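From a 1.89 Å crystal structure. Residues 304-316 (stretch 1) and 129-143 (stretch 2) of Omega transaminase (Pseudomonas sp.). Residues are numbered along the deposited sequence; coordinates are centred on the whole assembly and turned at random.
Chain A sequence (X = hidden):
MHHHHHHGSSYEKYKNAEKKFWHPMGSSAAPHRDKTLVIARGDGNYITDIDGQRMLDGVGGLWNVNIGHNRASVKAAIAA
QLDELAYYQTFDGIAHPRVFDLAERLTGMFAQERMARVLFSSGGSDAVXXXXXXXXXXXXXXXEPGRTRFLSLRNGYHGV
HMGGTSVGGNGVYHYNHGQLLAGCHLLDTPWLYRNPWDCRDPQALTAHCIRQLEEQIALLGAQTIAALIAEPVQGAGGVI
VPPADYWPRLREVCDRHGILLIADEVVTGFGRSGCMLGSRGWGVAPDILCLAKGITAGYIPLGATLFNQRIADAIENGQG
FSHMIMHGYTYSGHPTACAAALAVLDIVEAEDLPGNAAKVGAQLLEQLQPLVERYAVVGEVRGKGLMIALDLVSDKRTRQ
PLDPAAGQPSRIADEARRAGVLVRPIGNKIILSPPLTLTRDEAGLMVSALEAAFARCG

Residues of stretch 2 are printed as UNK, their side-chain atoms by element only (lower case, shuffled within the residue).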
# COMPACT_ATOMS: atom_id res chain seq x y z
N ALA A 304 -21.25 14.81 -11.12
CA ALA A 304 -21.44 13.84 -12.20
C ALA A 304 -20.11 13.42 -12.78
O ALA A 304 -19.19 14.23 -12.91
CB ALA A 304 -22.35 14.40 -13.31
N THR A 305 -20.02 12.14 -13.11
CA THR A 305 -18.90 11.58 -13.86
C THR A 305 -19.45 10.98 -15.15
O THR A 305 -20.31 10.10 -15.10
CB THR A 305 -18.18 10.52 -13.04
OG1 THR A 305 -17.95 11.04 -11.73
CG2 THR A 305 -16.83 10.16 -13.69
N LEU A 306 -18.97 11.47 -16.29
CA LEU A 306 -19.39 10.96 -17.59
C LEU A 306 -18.31 10.07 -18.17
O LEU A 306 -17.12 10.35 -18.02
CB LEU A 306 -19.69 12.09 -18.58
CG LEU A 306 -21.02 12.84 -18.44
CD1 LEU A 306 -21.03 13.73 -17.20
CD2 LEU A 306 -21.32 13.66 -19.69
N PHE A 307 -18.73 9.02 -18.87
CA PHE A 307 -17.83 8.04 -19.46
C PHE A 307 -18.15 7.92 -20.94
O PHE A 307 -19.31 7.94 -21.34
CB PHE A 307 -17.97 6.68 -18.77
CG PHE A 307 -17.78 6.74 -17.28
CD1 PHE A 307 -18.81 7.13 -16.44
CD2 PHE A 307 -16.54 6.43 -16.72
CE1 PHE A 307 -18.62 7.21 -15.07
CE2 PHE A 307 -16.35 6.51 -15.34
CZ PHE A 307 -17.39 6.89 -14.52
N ASN A 308 -17.10 7.81 -21.76
CA ASN A 308 -17.32 7.76 -23.19
C ASN A 308 -17.74 6.35 -23.61
O ASN A 308 -17.78 5.42 -22.81
CB ASN A 308 -16.07 8.25 -23.93
CG ASN A 308 -14.83 7.40 -23.66
OD1 ASN A 308 -14.90 6.37 -23.00
ND2 ASN A 308 -13.69 7.85 -24.15
N GLN A 309 -18.09 6.23 -24.90
CA GLN A 309 -18.58 4.96 -25.44
C GLN A 309 -17.55 3.85 -25.28
O GLN A 309 -17.91 2.71 -24.97
CB GLN A 309 -18.95 5.13 -26.92
CG GLN A 309 -19.85 4.04 -27.49
CD GLN A 309 -21.32 4.19 -27.10
OE1 GLN A 309 -21.94 5.23 -27.36
NE2 GLN A 309 -21.88 3.16 -26.48
N ARG A 310 -16.28 4.16 -25.52
CA ARG A 310 -15.20 3.19 -25.31
C ARG A 310 -15.32 2.51 -23.95
O ARG A 310 -15.45 1.28 -23.86
CB ARG A 310 -13.85 3.89 -25.44
CG ARG A 310 -12.66 3.05 -25.03
CD ARG A 310 -11.42 3.91 -24.83
NE ARG A 310 -10.31 3.15 -24.25
CZ ARG A 310 -9.06 3.59 -24.14
NH1 ARG A 310 -8.73 4.80 -24.58
NH2 ARG A 310 -8.13 2.82 -23.60
N ILE A 311 -15.30 3.31 -22.88
CA ILE A 311 -15.37 2.79 -21.52
C ILE A 311 -16.72 2.13 -21.26
O ILE A 311 -16.80 1.06 -20.63
CB ILE A 311 -15.10 3.93 -20.52
CG1 ILE A 311 -13.67 4.44 -20.67
CG2 ILE A 311 -15.36 3.49 -19.07
CD1 ILE A 311 -13.45 5.83 -20.07
N ALA A 312 -17.81 2.76 -21.69
CA ALA A 312 -19.14 2.23 -21.42
C ALA A 312 -19.32 0.84 -22.03
O ALA A 312 -19.85 -0.07 -21.38
CB ALA A 312 -20.20 3.20 -21.96
N ASP A 313 -18.88 0.67 -23.28
CA ASP A 313 -19.01 -0.60 -23.98
C ASP A 313 -18.25 -1.72 -23.28
O ASP A 313 -18.72 -2.86 -23.22
CB ASP A 313 -18.50 -0.45 -25.41
CG ASP A 313 -19.43 0.37 -26.26
OD1 ASP A 313 -20.60 0.55 -25.87
OD2 ASP A 313 -18.97 0.86 -27.32
N ALA A 314 -17.04 -1.42 -22.79
CA ALA A 314 -16.23 -2.44 -22.14
C ALA A 314 -16.88 -2.91 -20.85
O ALA A 314 -16.88 -4.11 -20.54
CB ALA A 314 -14.83 -1.91 -21.86
N ILE A 315 -17.39 -1.98 -20.05
CA ILE A 315 -17.96 -2.33 -18.76
C ILE A 315 -19.29 -3.06 -18.96
O ILE A 315 -19.54 -4.08 -18.31
CB ILE A 315 -18.11 -1.07 -17.89
CG1 ILE A 315 -16.72 -0.52 -17.57
CG2 ILE A 315 -18.85 -1.38 -16.60
CD1 ILE A 315 -16.70 0.69 -16.70
N GLU A 316 -20.14 -2.55 -19.85
CA GLU A 316 -21.42 -3.21 -20.09
C GLU A 316 -21.27 -4.56 -20.79
O GLU A 316 -22.17 -5.40 -20.66
CB GLU A 316 -22.37 -2.30 -20.87
CG GLU A 316 -22.78 -1.04 -20.11
CD GLU A 316 -23.81 -0.23 -20.85
OE1 GLU A 316 -24.05 -0.53 -22.04
OE2 GLU A 316 -24.42 0.68 -20.24
N UNK A 129 -13.52 10.64 -7.06
CA UNK A 129 -13.49 9.31 -6.47
C UNK A 129 -14.12 8.28 -7.40
O UNK A 129 -13.61 7.17 -7.55
c UNK A 129 -13.74 8.19 -4.17
o UNK A 129 -11.69 9.40 -4.00
c UNK A 129 -14.20 9.31 -5.11
o UNK A 129 -11.98 7.74 -2.60
c UNK A 129 -12.37 8.46 -3.55
N UNK A 130 -15.25 8.65 -8.01
CA UNK A 130 -15.93 7.77 -8.95
C UNK A 130 -15.08 7.49 -10.19
O UNK A 130 -15.00 6.35 -10.65
c UNK A 130 -18.04 7.53 -10.32
o UNK A 130 -18.05 8.58 -8.16
c UNK A 130 -17.27 8.41 -9.34
N UNK A 131 -14.43 8.52 -10.72
CA UNK A 131 -13.58 8.33 -11.90
C UNK A 131 -12.43 7.38 -11.63
O UNK A 131 -12.03 6.62 -12.52
c UNK A 131 -13.04 9.68 -12.38
N UNK A 132 -11.87 7.42 -10.42
CA UNK A 132 -10.74 6.55 -10.09
C UNK A 132 -11.15 5.09 -9.99
O UNK A 132 -10.53 4.22 -10.61
c UNK A 132 -9.49 8.41 -8.88
c UNK A 132 -8.40 8.45 -9.96
c UNK A 132 -10.08 7.01 -8.79
c UNK A 132 -8.95 8.87 -7.53
N UNK A 133 -12.20 4.80 -9.22
CA UNK A 133 -12.64 3.42 -9.03
C UNK A 133 -13.21 2.82 -10.32
O UNK A 133 -13.01 1.63 -10.59
n UNK A 133 -16.19 2.10 -4.72
c UNK A 133 -13.16 3.60 -6.53
c UNK A 133 -13.70 3.37 -7.93
c UNK A 133 -14.82 2.11 -5.33
c UNK A 133 -14.29 3.52 -5.49
N UNK A 134 -13.93 3.62 -11.11
CA UNK A 134 -14.51 3.09 -12.34
C UNK A 134 -13.47 2.93 -13.43
O UNK A 134 -13.61 2.06 -14.29
c UNK A 134 -16.83 4.10 -11.92
c UNK A 134 -15.63 4.01 -12.85
s UNK A 134 -17.47 2.50 -11.38
c UNK A 134 -17.98 1.83 -12.96
N UNK A 135 -12.42 3.76 -13.42
CA UNK A 135 -11.28 3.52 -14.30
C UNK A 135 -10.66 2.16 -14.01
O UNK A 135 -10.30 1.41 -14.93
c UNK A 135 -10.24 4.63 -14.15
N UNK A 136 -10.52 1.82 -12.72
CA UNK A 136 -10.08 0.48 -12.33
C UNK A 136 -11.01 -0.59 -12.88
O UNK A 136 -10.54 -1.63 -13.35
c UNK A 136 -8.92 1.22 -10.12
c UNK A 136 -10.00 0.37 -10.80
n UNK A 136 -5.24 1.60 -7.51
c UNK A 136 -6.22 0.90 -8.06
n UNK A 136 -6.55 1.15 -9.32
n UNK A 136 -6.84 -0.04 -7.35
c UNK A 136 -7.60 0.47 -10.08
N UNK A 137 -12.33 -0.36 -12.83
CA UNK A 137 -13.27 -1.37 -13.31
C UNK A 137 -13.20 -1.55 -14.82
O UNK A 137 -13.26 -2.68 -15.31
c UNK A 137 -17.03 -2.01 -12.67
o UNK A 137 -17.15 -1.39 -11.61
c UNK A 137 -14.70 -1.02 -12.89
n UNK A 137 -18.02 -2.70 -13.22
c UNK A 137 -15.72 -2.02 -13.42
N UNK A 138 -13.05 -0.46 -15.56
CA UNK A 138 -12.90 -0.53 -17.02
C UNK A 138 -11.82 -1.52 -17.42
O UNK A 138 -12.02 -2.35 -18.31
c UNK A 138 -12.60 0.85 -17.60
c UNK A 138 -10.73 0.96 -19.32
c UNK A 138 -11.15 0.67 -21.67
c UNK A 138 -12.95 0.56 -20.09
c UNK A 138 -12.49 0.51 -21.40
c UNK A 138 -12.08 0.80 -19.03
o UNK A 138 -10.73 0.61 -22.97
c UNK A 138 -10.26 0.89 -20.64
N UNK A 139 -10.63 -1.40 -16.81
CA UNK A 139 -9.53 -2.28 -17.19
C UNK A 139 -9.79 -3.73 -16.80
O UNK A 139 -9.42 -4.65 -17.54
c UNK A 139 -6.39 1.42 -20.00
c UNK A 139 -8.23 -1.76 -16.58
c UNK A 139 -7.06 -1.31 -19.64
c UNK A 139 -6.54 -0.85 -20.83
c UNK A 139 -6.91 0.96 -18.80
c UNK A 139 -7.25 -0.40 -18.60
c UNK A 139 -7.74 -0.52 -17.26
c UNK A 139 -6.21 0.51 -21.00
n UNK A 139 -7.19 1.63 -17.64
c UNK A 139 -7.68 0.74 -16.72
N UNK A 140 -10.43 -3.95 -15.64
CA UNK A 140 -10.76 -5.32 -15.25
C UNK A 140 -11.74 -5.94 -16.23
O UNK A 140 -11.59 -7.09 -16.64
c UNK A 140 -10.17 -5.10 -12.81
c UNK A 140 -11.97 -6.67 -13.50
c UNK A 140 -11.30 -5.35 -13.80
c UNK A 140 -10.65 -4.79 -11.42
N UNK A 141 -12.76 -5.17 -16.65
CA UNK A 141 -13.69 -5.68 -17.65
C UNK A 141 -13.01 -5.90 -18.99
O UNK A 141 -13.39 -6.80 -19.74
c UNK A 141 -14.87 -4.73 -17.81
N UNK A 142 -11.99 -5.11 -19.30
CA UNK A 142 -11.24 -5.30 -20.53
C UNK A 142 -10.19 -6.39 -20.42
O UNK A 142 -9.43 -6.59 -21.37
o UNK A 142 -11.58 -2.98 -21.14
c UNK A 142 -10.59 -3.98 -20.97
N UNK A 143 -10.14 -7.10 -19.30
CA UNK A 143 -9.21 -8.20 -19.15
C UNK A 143 -7.79 -7.79 -18.87
O UNK A 143 -6.86 -8.53 -19.20
O HOH W 1 -15.59 -6.49 -21.53

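Position 129 has three side-chain carbons, the third carrying two oxygens. It points away from stretch 1 and touches nothing there. It is Glu129.

Position 130 has one carbon bearing an oxygen and a second carbon, a fork at CB. CB lies 3.6 Å from Thr305 OG1, and the branch carbon meets the edge of the Phe307 ring. The residue is Thr130, whose hydroxyl is hydrogen-bonded elsewhere in the structure.

Position 131 has a single carbon, CB, 4.0 Å from Thr305 CG2. This is Ala131.

Position 132 has four carbons forked at the second, out of reach: Leu132. Position 133 has four carbons in a row ending in nitrogen, also out of reach: Lys133.

Position 134 is an unbranched chain of two carbons, a sulfur and a carbon. Its CB is 3.6 Å from Phe307 CE2, and its end carbon meets Ile315. Sulfur inside an unbranched chain means Met134; Met134 CE is 4.1 Å from Ile315 CD1.

Position 135 has one carbon, pointing away: Ala135. Position 136 has three carbons, a nitrogen, then a carbon with two more nitrogens, out of reach: Arg136.

Position 137 has three carbons, the third bearing one oxygen and one nitrogen. The end nitrogen touches Ile315. The amide on the third carbon identifies Gln137; Gln137 NE2 is 3.7 Å from Ile315 CG2.

Position 138 has one carbon, then a six-carbon ring bearing an oxygen. The ring lies beside Ile311 and Ala314, and its oxygen reaches Arg310. It is Tyr138. Arg310 NE donates a hydrogen bond to Tyr138 OH at 2.9 Å, nearly straight at 169°.

Position 139 has one carbon, then fused five- and six-membered rings of eight carbons and one nitrogen. They come near Arg310. It is Trp139, with CH2 4.0 Å from Arg310 NH2.

Position 140 has four carbons forked at the first, one arm two carbons long, out of reach: Ile140. Position 141 has one carbon, CB, 3.4 Å from Ala314 O: Ala141.

Position 142 has one carbon and one oxygen, the oxygen close to Ala314: Ser142. Its OG donates to Tyr138 O at 2.9 Å and lies 3.5 Å from Ala314 CB. Position 143 has no side chain. Its phi is positive and two bonds run back into the last helical turn, a Schellman motif: Gly143.

The contact is mainly apolar. Tyr138 is its knob, seated among Arg310, Ile311, Ala314 and Ile315. Ile311 CG1 sits over one ring face, 4.3 Å from the Tyr138 ring centroid. Small Ala314 and Ala141 accompany the close helix approach, with CA atoms of Ile315 and Ala141 5.5 Å apart. Water 1 donates to Ala141 O and Ala314 O, linking the two backbones.

Stretch 2, residues 129-143: ETALKMARQYWIASG
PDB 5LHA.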